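Local coordinates for DNA mismatch repair protein MLH3 (Saccharomyces cerevisiae S288C, PDB 6RMN) that takes part in DNA mismatch repair as a MutL-family subunit, correcting insertion-deletion loops left by replication, DNA damage or meiotic recombination, at residues S63-V68 with L156-S161; L143-H148 with V181-H186; K26-R31 with I210-K215. One frame throughout, in Å; residues are numbered along the deposited sequence.

Contact 1: S63-V68 with L156-S161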
ATOM      1  N   SER B  63       9.004  13.225 -25.868  1.00 39.38           N
ATOM      2  CA  SER B  63      10.129  14.043 -26.331  1.00 39.63           C
ATOM      3  C   SER B  63      10.414  13.869 -27.830  1.00 42.40           C
ATOM      4  O   SER B  63      10.585  14.863 -28.533  1.00 42.40           O
ATOM      5  CB  SER B  63      11.389  13.732 -25.525  1.00 42.15           C
ATOM      6  OG  SER B  63      11.179  14.067 -24.163  1.00 56.30           O
ATOM      7  N   LEU B  64      10.474  12.608 -28.304  1.00 37.77           N
ATOM      8  CA  LEU B  64      10.773  12.246 -29.683  1.00 37.33           C
ATOM      9  C   LEU B  64       9.716  12.770 -30.656  1.00 43.07           C
ATOM     10  O   LEU B  64      10.069  13.339 -31.689  1.00 43.98           O
ATOM     11  CB  LEU B  64      10.951  10.704 -29.809  1.00 35.90           C
ATOM     12  CG  LEU B  64      10.846  10.060 -31.218  1.00 39.50           C
ATOM     13  CD1 LEU B  64      11.990  10.445 -32.091  1.00 39.20           C
ATOM     14  CD2 LEU B  64      10.781   8.555 -31.125  1.00 39.95           C
ATOM     15  N   LEU B  65       8.435  12.562 -30.335  1.00 39.62           N
ATOM     16  CA  LEU B  65       7.346  12.967 -31.214  1.00 40.14           C
ATOM     17  C   LEU B  65       7.086  14.476 -31.201  1.00 46.47           C
ATOM     18  O   LEU B  65       6.645  14.990 -32.218  1.00 46.85           O
ATOM     19  CB  LEU B  65       6.080  12.142 -30.944  1.00 39.35           C
ATOM     20  CG  LEU B  65       6.180  10.716 -31.509  1.00 41.00           C
ATOM     21  CD1 LEU B  65       5.367   9.741 -30.720  1.00 39.71           C
ATOM     22  CD2 LEU B  65       5.901  10.670 -33.024  1.00 41.04           C
ATOM     23  N   THR B  66       7.424  15.193 -30.109  1.00 45.14           N
ATOM     24  CA  THR B  66       7.308  16.660 -30.031  1.00 47.28           C
ATOM     25  C   THR B  66       8.348  17.266 -30.979  1.00 53.64           C
ATOM     26  O   THR B  66       8.024  18.207 -31.698  1.00 56.31           O
ATOM     27  CB  THR B  66       7.446  17.156 -28.570  1.00 51.71           C
ATOM     28  OG1 THR B  66       6.379  16.602 -27.820  1.00 50.65           O
ATOM     29  CG2 THR B  66       7.376  18.666 -28.437  1.00 50.56           C
ATOM     30  N   GLU B  67       9.565  16.683 -31.028  1.00 48.22           N
ATOM     31  CA  GLU B  67      10.647  17.126 -31.910  1.00 48.12           C
ATOM     32  C   GLU B  67      10.305  16.905 -33.387  1.00 52.14           C
ATOM     33  O   GLU B  67      10.537  17.786 -34.215  1.00 53.67           O
ATOM     34  CB  GLU B  67      11.949  16.377 -31.587  1.00 48.12           C
ATOM     35  CG  GLU B  67      12.658  16.833 -30.327  1.00 61.63           C
ATOM     36  CD  GLU B  67      13.771  15.895 -29.902  1.00 84.21           C
ATOM     37  OE1 GLU B  67      14.829  15.871 -30.576  1.00 75.41           O
ATOM     38  OE2 GLU B  67      13.584  15.180 -28.892  1.00 85.39           O
ATOM     39  N   VAL B  68       9.793  15.716 -33.718  1.00 46.78           N
ATOM     40  CA  VAL B  68       9.457  15.324 -35.087  1.00 46.38           C
ATOM     41  C   VAL B  68       8.313  16.185 -35.652  1.00 53.81           C
ATOM     42  O   VAL B  68       8.458  16.748 -36.743  1.00 55.17           O
ATOM     43  CB  VAL B  68       9.201  13.788 -35.165  1.00 47.96           C
ATOM     44  CG1 VAL B  68       8.533  13.376 -36.477  1.00 48.15           C
ATOM     45  CG2 VAL B  68      10.501  13.014 -34.954  1.00 46.00           C
ATOM     46  N   LEU B 156       1.896   3.370 -41.084  1.00 56.23           N
ATOM     47  CA  LEU B 156       1.401   4.429 -41.962  1.00 59.47           C
ATOM     48  C   LEU B 156       2.308   5.653 -41.875  1.00 62.66           C
ATOM     49  O   LEU B 156       3.059   5.753 -40.901  1.00 59.54           O
ATOM     50  CB  LEU B 156      -0.106   4.758 -41.779  1.00 62.29           C
ATOM     51  CG  LEU B 156      -0.666   5.059 -40.398  1.00 68.05           C
ATOM     52  CD1 LEU B 156      -0.476   6.529 -40.030  1.00 69.59           C
ATOM     53  CD2 LEU B 156      -2.150   4.791 -40.381  1.00 71.70           C
ATOM     54  N   PRO B 157       2.340   6.542 -42.904  1.00 61.93           N
ATOM     55  CA  PRO B 157       3.272   7.688 -42.858  1.00 61.53           C
ATOM     56  C   PRO B 157       2.942   8.745 -41.804  1.00 67.83           C
ATOM     57  O   PRO B 157       1.793   8.856 -41.373  1.00 68.89           O
ATOM     58  CB  PRO B 157       3.208   8.264 -44.285  1.00 64.68           C
ATOM     59  CG  PRO B 157       2.469   7.244 -45.108  1.00 70.08           C
ATOM     60  CD  PRO B 157       1.560   6.551 -44.161  1.00 65.53           C
ATOM     61  N   MET B 158       3.964   9.511 -41.388  1.00 65.58           N
ATOM     62  CA  MET B 158       3.838  10.580 -40.399  1.00 66.64           C
ATOM     63  C   MET B 158       3.093  11.766 -40.976  1.00 75.25           C
ATOM     64  O   MET B 158       3.652  12.490 -41.798  1.00 75.04           O
ATOM     65  CB  MET B 158       5.223  11.046 -39.910  1.00 67.63           C
ATOM     66  CG  MET B 158       5.651  10.423 -38.623  1.00 69.95           C
ATOM     67  SD  MET B 158       4.563  10.722 -37.212  1.00 74.97           S
ATOM     68  CE  MET B 158       4.947  12.377 -36.852  1.00 72.44           C
ATOM     69  N   ASP B 159       1.843  11.984 -40.552  1.00 75.82           N
ATOM     70  CA  ASP B 159       1.114  13.137 -41.057  1.00 79.21           C
ATOM     71  C   ASP B 159       1.427  14.359 -40.198  1.00 85.90           C
ATOM     72  O   ASP B 159       1.121  14.375 -38.999  1.00 84.65           O
ATOM     73  CB  ASP B 159      -0.392  12.875 -41.186  1.00 83.13           C
ATOM     74  CG  ASP B 159      -1.041  13.734 -42.252  1.00 96.69           C
ATOM     75  OD1 ASP B 159      -0.687  13.575 -43.441  1.00 97.67           O
ATOM     76  OD2 ASP B 159      -1.899  14.568 -41.899  1.00105.81           O
ATOM     77  N   LEU B 160       2.099  15.354 -40.814  1.00 85.24           N
ATOM     78  CA  LEU B 160       2.511  16.605 -40.172  1.00 86.64           C
ATOM     79  C   LEU B 160       1.605  17.790 -40.565  1.00 98.13           C
ATOM     80  O   LEU B 160       1.850  18.917 -40.120  1.00 98.97           O
ATOM     81  CB  LEU B 160       4.003  16.916 -40.451  1.00 85.16           C
ATOM     82  CG  LEU B 160       5.050  15.838 -40.090  1.00 86.46           C
ATOM     83  CD1 LEU B 160       6.431  16.242 -40.558  1.00 85.92           C
ATOM     84  CD2 LEU B 160       5.101  15.578 -38.611  1.00 86.56           C
ATOM     85  N   SER B 161       0.536  17.522 -41.365  1.00 99.55           N
ATOM     86  CA  SER B 161      -0.461  18.503 -41.827  1.00104.00           C
ATOM     87  C   SER B 161      -1.237  19.129 -40.665  1.00113.11           C
ATOM     88  O   SER B 161      -1.652  20.285 -40.759  1.00115.20           O
ATOM     89  CB  SER B 161      -1.440  17.851 -42.799  1.00108.73           C
ATOM     90  OG  SER B 161      -0.828  17.557 -44.043  1.00115.87           O
TER
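V68, in the last turn of helix 48-69, meets M158 of the irregular segment 156-161 through two methyl groups: CG1 of V68 lies 3.7 Å from CE of M158. These two side chains bury most of the shared surface, and they lie at a slant to one another rather than end on. V68 presents this methyl because CG1 stands opposite its own backbone N (chi1 166°), which puts it beside the carbonyl carbon, where it meets the loop. M158 reaches the helix by a folded route. Its chain turns at chi2 (-60°) and again at chi3 (-75°), doubling the thioether over, and it is CE that meets V68. The same methyl also lies 4.3 Å from CD2 of L65, one turn earlier on the helix, so CE is set against two side chains of a single helical face. Helix 48-69 is the long helix of this C-terminal part of MLH3, and its first turns supply the zinc ligands H49 and E53; the contact therefore sits at the end of the helix remote from the metal. Here the long connection between helices 136-151 and 183-196 passes over the helix. The backbone of the connection is tied to helix 87-101 and the residues just after it: M158 N donates to E99 and M158 O accepts from K102, while W103 packs on the M158 side chain. L160 adds a smaller, partly exposed flank. Its CD2 comes 4.0 Å from the carbonyl O of V68, an apolar approach to a backbone oxygen, and the same CD2 of L160 lies 3.7 Å from CE of M158.

Contact 2: L143-H148 with V181-H186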
ATOM      1  N   LEU B 143      16.891   0.571 -42.414  1.00 44.72           N
ATOM      2  CA  LEU B 143      16.175   1.457 -43.335  1.00 44.51           C
ATOM      3  C   LEU B 143      15.214   0.672 -44.257  1.00 48.53           C
ATOM      4  O   LEU B 143      14.087   1.122 -44.479  1.00 47.31           O
ATOM      5  CB  LEU B 143      17.159   2.341 -44.137  1.00 44.90           C
ATOM      6  CG  LEU B 143      18.089   3.256 -43.293  1.00 48.56           C
ATOM      7  CD1 LEU B 143      18.969   4.106 -44.181  1.00 49.72           C
ATOM      8  CD2 LEU B 143      17.317   4.139 -42.342  1.00 48.06           C
ATOM      9  N   LEU B 144      15.644  -0.516 -44.745  1.00 46.13           N
ATOM     10  CA  LEU B 144      14.819  -1.400 -45.574  1.00 47.33           C
ATOM     11  C   LEU B 144      13.605  -1.889 -44.804  1.00 50.62           C
ATOM     12  O   LEU B 144      12.517  -1.926 -45.373  1.00 52.96           O
ATOM     13  CB  LEU B 144      15.608  -2.609 -46.092  1.00 49.20           C
ATOM     14  CG  LEU B 144      16.420  -2.392 -47.349  1.00 55.32           C
ATOM     15  CD1 LEU B 144      17.411  -3.507 -47.526  1.00 57.64           C
ATOM     16  CD2 LEU B 144      15.527  -2.275 -48.586  1.00 57.32           C
ATOM     17  N   GLN B 145      13.792  -2.268 -43.522  1.00 43.94           N
ATOM     18  CA  GLN B 145      12.736  -2.737 -42.618  1.00 43.14           C
ATOM     19  C   GLN B 145      11.601  -1.692 -42.541  1.00 45.74           C
ATOM     20  O   GLN B 145      10.445  -2.051 -42.781  1.00 46.67           O
ATOM     21  CB  GLN B 145      13.325  -3.051 -41.232  1.00 43.01           C
ATOM     22  CG  GLN B 145      12.370  -3.696 -40.231  1.00 51.94           C
ATOM     23  CD  GLN B 145      12.942  -3.605 -38.832  1.00 77.35           C
ATOM     24  OE1 GLN B 145      13.261  -2.518 -38.325  1.00 69.76           O
ATOM     25  NE2 GLN B 145      13.094  -4.746 -38.174  1.00 76.09           N
ATOM     26  N   HIS B 146      11.947  -0.400 -42.313  1.00 39.80           N
ATOM     27  CA  HIS B 146      10.968   0.682 -42.295  1.00 39.40           C
ATOM     28  C   HIS B 146      10.309   0.938 -43.663  1.00 44.42           C
ATOM     29  O   HIS B 146       9.094   1.142 -43.713  1.00 44.20           O
ATOM     30  CB  HIS B 146      11.528   1.978 -41.707  1.00 38.88           C
ATOM     31  CG  HIS B 146      10.450   2.993 -41.466  1.00 41.92           C
ATOM     32  ND1 HIS B 146       9.363   2.713 -40.644  1.00 43.03           N
ATOM     33  CD2 HIS B 146      10.301   4.237 -41.975  1.00 43.35           C
ATOM     34  CE1 HIS B 146       8.604   3.794 -40.668  1.00 42.23           C
ATOM     35  NE2 HIS B 146       9.124   4.738 -41.452  1.00 43.02           N
ATOM     36  N   ALA B 147      11.100   0.913 -44.762  1.00 41.79           N
ATOM     37  CA  ALA B 147      10.610   1.101 -46.133  1.00 43.00           C
ATOM     38  C   ALA B 147       9.581   0.018 -46.490  1.00 51.56           C
ATOM     39  O   ALA B 147       8.555   0.328 -47.104  1.00 52.90           O
ATOM     40  CB  ALA B 147      11.773   1.065 -47.116  1.00 44.00           C
ATOM     41  N   HIS B 148       9.854  -1.248 -46.091  1.00 50.16           N
ATOM     42  CA  HIS B 148       8.949  -2.379 -46.306  1.00 52.20           C
ATOM     43  C   HIS B 148       7.737  -2.261 -45.394  1.00 53.88           C
ATOM     44  O   HIS B 148       6.642  -2.610 -45.811  1.00 54.68           O
ATOM     45  CB  HIS B 148       9.657  -3.731 -46.106  1.00 54.64           C
ATOM     46  CG  HIS B 148      10.619  -4.071 -47.197  1.00 60.03           C
ATOM     47  ND1 HIS B 148      10.216  -4.154 -48.524  1.00 64.38           N
ATOM     48  CD2 HIS B 148      11.939  -4.354 -47.126  1.00 61.85           C
ATOM     49  CE1 HIS B 148      11.306  -4.453 -49.211  1.00 64.41           C
ATOM     50  NE2 HIS B 148      12.366  -4.588 -48.411  1.00 63.47           N
ATOM     51  N   VAL B 181       6.066   5.484 -35.599  1.00 44.84           N
ATOM     52  CA  VAL B 181       7.446   5.430 -35.160  1.00 42.34           C
ATOM     53  C   VAL B 181       8.162   4.192 -35.715  1.00 44.11           C
ATOM     54  O   VAL B 181       7.705   3.087 -35.438  1.00 43.70           O
ATOM     55  CB  VAL B 181       7.531   5.550 -33.623  1.00 44.51           C
ATOM     56  CG1 VAL B 181       8.972   5.429 -33.145  1.00 43.47           C
ATOM     57  CG2 VAL B 181       6.909   6.859 -33.146  1.00 44.20           C
ATOM     58  N   PRO B 182       9.250   4.342 -36.523  1.00 39.06           N
ATOM     59  CA  PRO B 182       9.958   3.149 -37.027  1.00 38.74           C
ATOM     60  C   PRO B 182      10.375   2.194 -35.900  1.00 40.17           C
ATOM     61  O   PRO B 182      10.713   2.654 -34.814  1.00 36.91           O
ATOM     62  CB  PRO B 182      11.165   3.740 -37.763  1.00 40.42           C
ATOM     63  CG  PRO B 182      10.727   5.113 -38.145  1.00 44.59           C
ATOM     64  CD  PRO B 182       9.902   5.580 -36.993  1.00 39.57           C
ATOM     65  N   THR B 183      10.309   0.863 -36.160  1.00 38.16           N
ATOM     66  CA  THR B 183      10.646  -0.212 -35.216  1.00 38.07           C
ATOM     67  C   THR B 183      12.007   0.009 -34.535  1.00 40.86           C
ATOM     68  O   THR B 183      12.126  -0.233 -33.333  1.00 38.39           O
ATOM     69  CB  THR B 183      10.536  -1.591 -35.907  1.00 48.72           C
ATOM     70  OG1 THR B 183       9.225  -1.727 -36.457  1.00 51.26           O
ATOM     71  CG2 THR B 183      10.806  -2.766 -34.956  1.00 44.36           C
ATOM     72  N   VAL B 184      13.013   0.494 -35.294  1.00 38.70           N
ATOM     73  CA  VAL B 184      14.353   0.766 -34.760  1.00 38.58           C
ATOM     74  C   VAL B 184      14.321   1.851 -33.672  1.00 43.02           C
ATOM     75  O   VAL B 184      15.092   1.763 -32.726  1.00 43.28           O
ATOM     76  CB  VAL B 184      15.403   1.054 -35.867  1.00 42.23           C
ATOM     77  CG1 VAL B 184      15.091   2.348 -36.631  1.00 41.26           C
ATOM     78  CG2 VAL B 184      16.825   1.070 -35.291  1.00 42.04           C
ATOM     79  N   PHE B 185      13.428   2.852 -33.796  1.00 40.75           N
ATOM     80  CA  PHE B 185      13.310   3.914 -32.808  1.00 40.83           C
ATOM     81  C   PHE B 185      12.663   3.382 -31.522  1.00 44.56           C
ATOM     82  O   PHE B 185      13.180   3.627 -30.439  1.00 43.60           O
ATOM     83  CB  PHE B 185      12.592   5.135 -33.385  1.00 43.08           C
ATOM     84  CG  PHE B 185      13.428   5.927 -34.357  1.00 46.10           C
ATOM     85  CD1 PHE B 185      14.377   6.828 -33.909  1.00 50.83           C
ATOM     86  CD2 PHE B 185      13.253   5.786 -35.723  1.00 50.50           C
ATOM     87  CE1 PHE B 185      15.155   7.559 -34.818  1.00 53.03           C
ATOM     88  CE2 PHE B 185      14.027   6.519 -36.630  1.00 53.83           C
ATOM     89  CZ  PHE B 185      14.975   7.395 -36.172  1.00 51.90           C
ATOM     90  N   HIS B 186      11.596   2.577 -31.663  1.00 42.13           N
ATOM     91  CA  HIS B 186      10.872   1.877 -30.602  1.00 42.15           C
ATOM     92  C   HIS B 186      11.852   1.051 -29.754  1.00 44.96           C
ATOM     93  O   HIS B 186      11.874   1.188 -28.530  1.00 44.19           O
ATOM     94  CB  HIS B 186       9.866   0.920 -31.257  1.00 44.53           C
ATOM     95  CG  HIS B 186       8.455   1.101 -30.821  1.00 48.71           C
ATOM     96  ND1 HIS B 186       8.069   0.876 -29.507  1.00 50.61           N
ATOM     97  CD2 HIS B 186       7.364   1.417 -31.555  1.00 52.12           C
ATOM     98  CE1 HIS B 186       6.764   1.078 -29.482  1.00 50.78           C
ATOM     99  NE2 HIS B 186       6.294   1.416 -30.690  1.00 52.01           N
TER
HETATM  100  O   HOH W   1      12.782   0.199 -38.320  1.00 44.96           O
HETATM  101  O   HOH W   2       9.926   0.289 -39.011  1.00 35.57           O
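One face of the imidazole of H146 is taken by P182, whose CG stands over the ring centre, 3.6 Å from the centroid and only 11° off the normal. This is a CH-pi contact, made by the pyrrolidine ring crossing the imidazole at a slant, with CB of P182 brought to 3.5 Å from ND1 of H146. At the imidazole edge, in the ring plane, a water sits 3.0 Å from ND1 of H146; F100 of helix 87-101 meets the same imidazole edge-to-face. On its other flank, P182 CB lies at the edge of the F185 ring, so the proline is wedged between two aromatic groups.

P182 is also the N-cap of helix 183-196, its carbonyl accepting from the amides of F185 and H186. The two amides that precede these bind two waters that lie between the two helices. T183 N donates to the water at ND1 of H146, and V184 N donates to a second water at 3.0 Å. That second water donates in turn to OE1 of Q145, 2.8 Å away. Q145 gets there with CG opposite its backbone N (chi1 -174°) and the chain extended beyond, crossing T183 at about a right angle.

Helix 183-196, which carries the zinc ligand C194 further along, thus begins against the side of helix 136-151. Because both bridging waters accept from amides of a helix start, they are probably polarised by it; polar links run through water, while direct packing comes from proline on imidazole and from the end of Q145 against the T183 side chain.

Contact 3: K26-R31 with I210-K215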
ATOM      1  N   LYS B  26      10.574  -5.808  -4.654  1.00 37.51           N
ATOM      2  CA  LYS B  26      10.200  -6.060  -6.044  1.00 36.80           C
ATOM      3  C   LYS B  26       8.867  -5.416  -6.408  1.00 39.18           C
ATOM      4  O   LYS B  26       8.668  -5.037  -7.570  1.00 38.29           O
ATOM      5  CB  LYS B  26      10.091  -7.576  -6.302  1.00 38.53           C
ATOM      6  CG  LYS B  26      11.402  -8.314  -6.215  1.00 40.78           C
ATOM      7  CD  LYS B  26      11.212  -9.823  -6.266  1.00 43.92           C
ATOM      8  CE  LYS B  26      12.540 -10.528  -6.166  1.00 51.70           C
ATOM      9  NZ  LYS B  26      13.169 -10.344  -4.825  1.00 60.70           N
ATOM     10  N   PHE B  27       7.938  -5.349  -5.435  1.00 33.78           N
ATOM     11  CA  PHE B  27       6.584  -4.876  -5.698  1.00 32.89           C
ATOM     12  C   PHE B  27       6.137  -3.703  -4.897  1.00 35.36           C
ATOM     13  O   PHE B  27       6.675  -3.437  -3.826  1.00 34.90           O
ATOM     14  CB  PHE B  27       5.569  -6.015  -5.498  1.00 34.79           C
ATOM     15  CG  PHE B  27       5.931  -7.308  -6.187  1.00 37.66           C
ATOM     16  CD1 PHE B  27       5.809  -7.440  -7.567  1.00 40.50           C
ATOM     17  CD2 PHE B  27       6.375  -8.405  -5.454  1.00 41.01           C
ATOM     18  CE1 PHE B  27       6.152  -8.634  -8.201  1.00 42.69           C
ATOM     19  CE2 PHE B  27       6.707  -9.605  -6.090  1.00 44.83           C
ATOM     20  CZ  PHE B  27       6.591  -9.712  -7.459  1.00 42.94           C
ATOM     21  N   ILE B  28       5.116  -3.013  -5.406  1.00 31.42           N
ATOM     22  CA  ILE B  28       4.466  -1.929  -4.688  1.00 31.36           C
ATOM     23  C   ILE B  28       3.038  -2.396  -4.444  1.00 35.32           C
ATOM     24  O   ILE B  28       2.298  -2.604  -5.407  1.00 35.10           O
ATOM     25  CB  ILE B  28       4.552  -0.551  -5.396  1.00 34.21           C
ATOM     26  CG1 ILE B  28       6.036  -0.108  -5.559  1.00 34.04           C
ATOM     27  CG2 ILE B  28       3.721   0.501  -4.622  1.00 34.60           C
ATOM     28  CD1 ILE B  28       6.300   0.876  -6.685  1.00 32.32           C
ATOM     29  N   LEU B  29       2.680  -2.641  -3.163  1.00 31.80           N
ATOM     30  CA  LEU B  29       1.332  -3.066  -2.802  1.00 31.08           C
ATOM     31  C   LEU B  29       0.416  -1.848  -2.753  1.00 35.21           C
ATOM     32  O   LEU B  29       0.725  -0.855  -2.082  1.00 33.84           O
ATOM     33  CB  LEU B  29       1.307  -3.842  -1.470  1.00 30.78           C
ATOM     34  CG  LEU B  29      -0.070  -4.362  -0.956  1.00 34.33           C
ATOM     35  CD1 LEU B  29      -0.645  -5.474  -1.865  1.00 33.92           C
ATOM     36  CD2 LEU B  29       0.047  -4.866   0.497  1.00 34.91           C
ATOM     37  N   ILE B  30      -0.690  -1.920  -3.512  1.00 32.92           N
ATOM     38  CA  ILE B  30      -1.686  -0.854  -3.600  1.00 33.26           C
ATOM     39  C   ILE B  30      -3.088  -1.379  -3.258  1.00 39.59           C
ATOM     40  O   ILE B  30      -3.390  -2.559  -3.468  1.00 38.96           O
ATOM     41  CB  ILE B  30      -1.619  -0.086  -4.959  1.00 36.26           C
ATOM     42  CG1 ILE B  30      -1.990  -0.983  -6.176  1.00 37.32           C
ATOM     43  CG2 ILE B  30      -0.235   0.597  -5.155  1.00 33.13           C
ATOM     44  CD1 ILE B  30      -2.294  -0.229  -7.540  1.00 38.93           C
ATOM     45  N   ARG B  31      -3.919  -0.506  -2.678  1.00 38.24           N
ATOM     46  CA  ARG B  31      -5.305  -0.825  -2.318  1.00 39.98           C
ATOM     47  C   ARG B  31      -6.267   0.145  -2.979  1.00 47.27           C
ATOM     48  O   ARG B  31      -5.938   1.323  -3.119  1.00 46.91           O
ATOM     49  CB  ARG B  31      -5.527  -0.821  -0.788  1.00 40.05           C
ATOM     50  CG  ARG B  31      -5.174   0.498  -0.067  1.00 48.41           C
ATOM     51  CD  ARG B  31      -5.486   0.440   1.412  1.00 55.80           C
ATOM     52  NE  ARG B  31      -5.102   1.670   2.105  1.00 61.74           N
ATOM     53  CZ  ARG B  31      -5.602   2.070   3.270  1.00 76.74           C
ATOM     54  NH1 ARG B  31      -6.534   1.352   3.885  1.00 69.03           N
ATOM     55  NH2 ARG B  31      -5.190   3.203   3.821  1.00 62.47           N
ATOM     56  N   ILE B 210       4.813   6.217  -3.637  1.00 32.15           N
ATOM     57  CA  ILE B 210       3.672   7.103  -3.843  1.00 31.38           C
ATOM     58  C   ILE B 210       3.845   7.862  -5.161  1.00 35.62           C
ATOM     59  O   ILE B 210       2.925   7.855  -5.978  1.00 35.21           O
ATOM     60  CB  ILE B 210       3.391   8.010  -2.599  1.00 33.96           C
ATOM     61  CG1 ILE B 210       2.810   7.156  -1.449  1.00 32.89           C
ATOM     62  CG2 ILE B 210       2.440   9.188  -2.944  1.00 33.37           C
ATOM     63  CD1 ILE B 210       2.839   7.790  -0.005  1.00 32.13           C
ATOM     64  N   ILE B 211       5.033   8.475  -5.373  1.00 32.76           N
ATOM     65  CA  ILE B 211       5.403   9.217  -6.591  1.00 32.66           C
ATOM     66  C   ILE B 211       5.331   8.306  -7.832  1.00 36.71           C
ATOM     67  O   ILE B 211       4.753   8.707  -8.852  1.00 37.23           O
ATOM     68  CB  ILE B 211       6.802   9.883  -6.435  1.00 35.45           C
ATOM     69  CG1 ILE B 211       6.754  11.049  -5.438  1.00 36.26           C
ATOM     70  CG2 ILE B 211       7.362  10.328  -7.790  1.00 35.49           C
ATOM     71  CD1 ILE B 211       8.025  11.299  -4.688  1.00 41.48           C
ATOM     72  N   LEU B 212       5.923   7.092  -7.738  1.00 31.01           N
ATOM     73  CA  LEU B 212       5.920   6.112  -8.822  1.00 29.07           C
ATOM     74  C   LEU B 212       4.508   5.746  -9.288  1.00 33.57           C
ATOM     75  O   LEU B 212       4.258   5.780 -10.486  1.00 34.34           O
ATOM     76  CB  LEU B 212       6.719   4.846  -8.448  1.00 27.76           C
ATOM     77  CG  LEU B 212       8.234   4.922  -8.612  1.00 32.22           C
ATOM     78  CD1 LEU B 212       8.902   3.749  -7.942  1.00 33.00           C
ATOM     79  CD2 LEU B 212       8.640   4.956 -10.076  1.00 33.38           C
ATOM     80  N   ILE B 213       3.587   5.424  -8.358  1.00 29.98           N
ATOM     81  CA  ILE B 213       2.205   5.062  -8.709  1.00 29.46           C
ATOM     82  C   ILE B 213       1.417   6.289  -9.214  1.00 32.49           C
ATOM     83  O   ILE B 213       0.635   6.150 -10.153  1.00 33.71           O
ATOM     84  CB  ILE B 213       1.485   4.281  -7.566  1.00 32.61           C
ATOM     85  CG1 ILE B 213       2.281   3.014  -7.150  1.00 32.10           C
ATOM     86  CG2 ILE B 213       0.014   3.918  -7.921  1.00 33.75           C
ATOM     87  CD1 ILE B 213       2.613   1.930  -8.286  1.00 35.07           C
ATOM     88  N   SER B 214       1.663   7.479  -8.646  1.00 28.31           N
ATOM     89  CA  SER B 214       1.032   8.739  -9.063  1.00 28.83           C
ATOM     90  C   SER B 214       1.336   9.021 -10.541  1.00 35.48           C
ATOM     91  O   SER B 214       0.423   9.344 -11.314  1.00 37.98           O
ATOM     92  CB  SER B 214       1.528   9.895  -8.201  1.00 29.86           C
ATOM     93  OG  SER B 214       0.993  11.140  -8.617  1.00 34.27           O
ATOM     94  N   LYS B 215       2.622   8.885 -10.925  1.00 29.97           N
ATOM     95  CA  LYS B 215       3.098   9.083 -12.286  1.00 29.36           C
ATOM     96  C   LYS B 215       2.544   7.981 -13.205  1.00 33.51           C
ATOM     97  O   LYS B 215       2.111   8.302 -14.304  1.00 34.72           O
ATOM     98  CB  LYS B 215       4.633   9.099 -12.333  1.00 29.96           C
ATOM     99  CG  LYS B 215       5.276  10.358 -11.755  1.00 33.12           C
ATOM    100  CD  LYS B 215       6.795  10.226 -11.716  1.00 38.13           C
ATOM    101  CE  LYS B 215       7.481  11.513 -11.349  1.00 52.46           C
ATOM    102  NZ  LYS B 215       8.889  11.280 -10.924  1.00 65.95           N
TER
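Strand 27-31 belongs to the four-stranded antiparallel sheet of this C-terminal domain, and helix 206-216 packs on one face of that sheet. The strand and helix segments cross at -69°, with their axes 10.2 Å apart at the closest. Alternation along the strand sorts its residues: I28 and I30 turn toward the helix, whereas F27 and L29 pack on apolar side chains of the partner protein chain. Outside this contact, R31 pairs with an acidic side chain of that partner chain in a salt bridge. The sheet therefore joins the helix on one side and the heterodimer interface on the other.

I213 is central on the helix side. It meets I28 tip to tip, its CG1 3.8 Å from CG2 of I28, and I30 comes in at a slant, with CG2 4.0 Å from CG1 of I213. Both side-chain torsions of I213 are near -57°, which bends CD1 over toward I28. Helix 48-69 packs alongside, with C51 against I213 and I55 against L212. At the adjoining helix position L212 crosses I28 at about a right angle, and its CD1 rests 4.1 Å from CD1 of I28.

How the contacts relate
All three contacts are mainly buried, but they lie in different parts of the fold. Contacts 1 and 2, with centres 14 Å apart, adjoin: V181 of contact 2, just ahead of helix 183-196, packs on L64 and L65 of contact 1, near the far end of helix 48-69. The centre of contact 3 is about 32 and 34 Å from the centres of contacts 1 and 2, across the chain centre, where its strand also faces the partner protein. Helix 48-69 bridges the distance, entering contact 1 directly and backing the helix of contact 3 with its early turns. Chemically, contacts 1 and 3 are aliphatic or thioether packing, while contact 2 adds imidazole and ordered water.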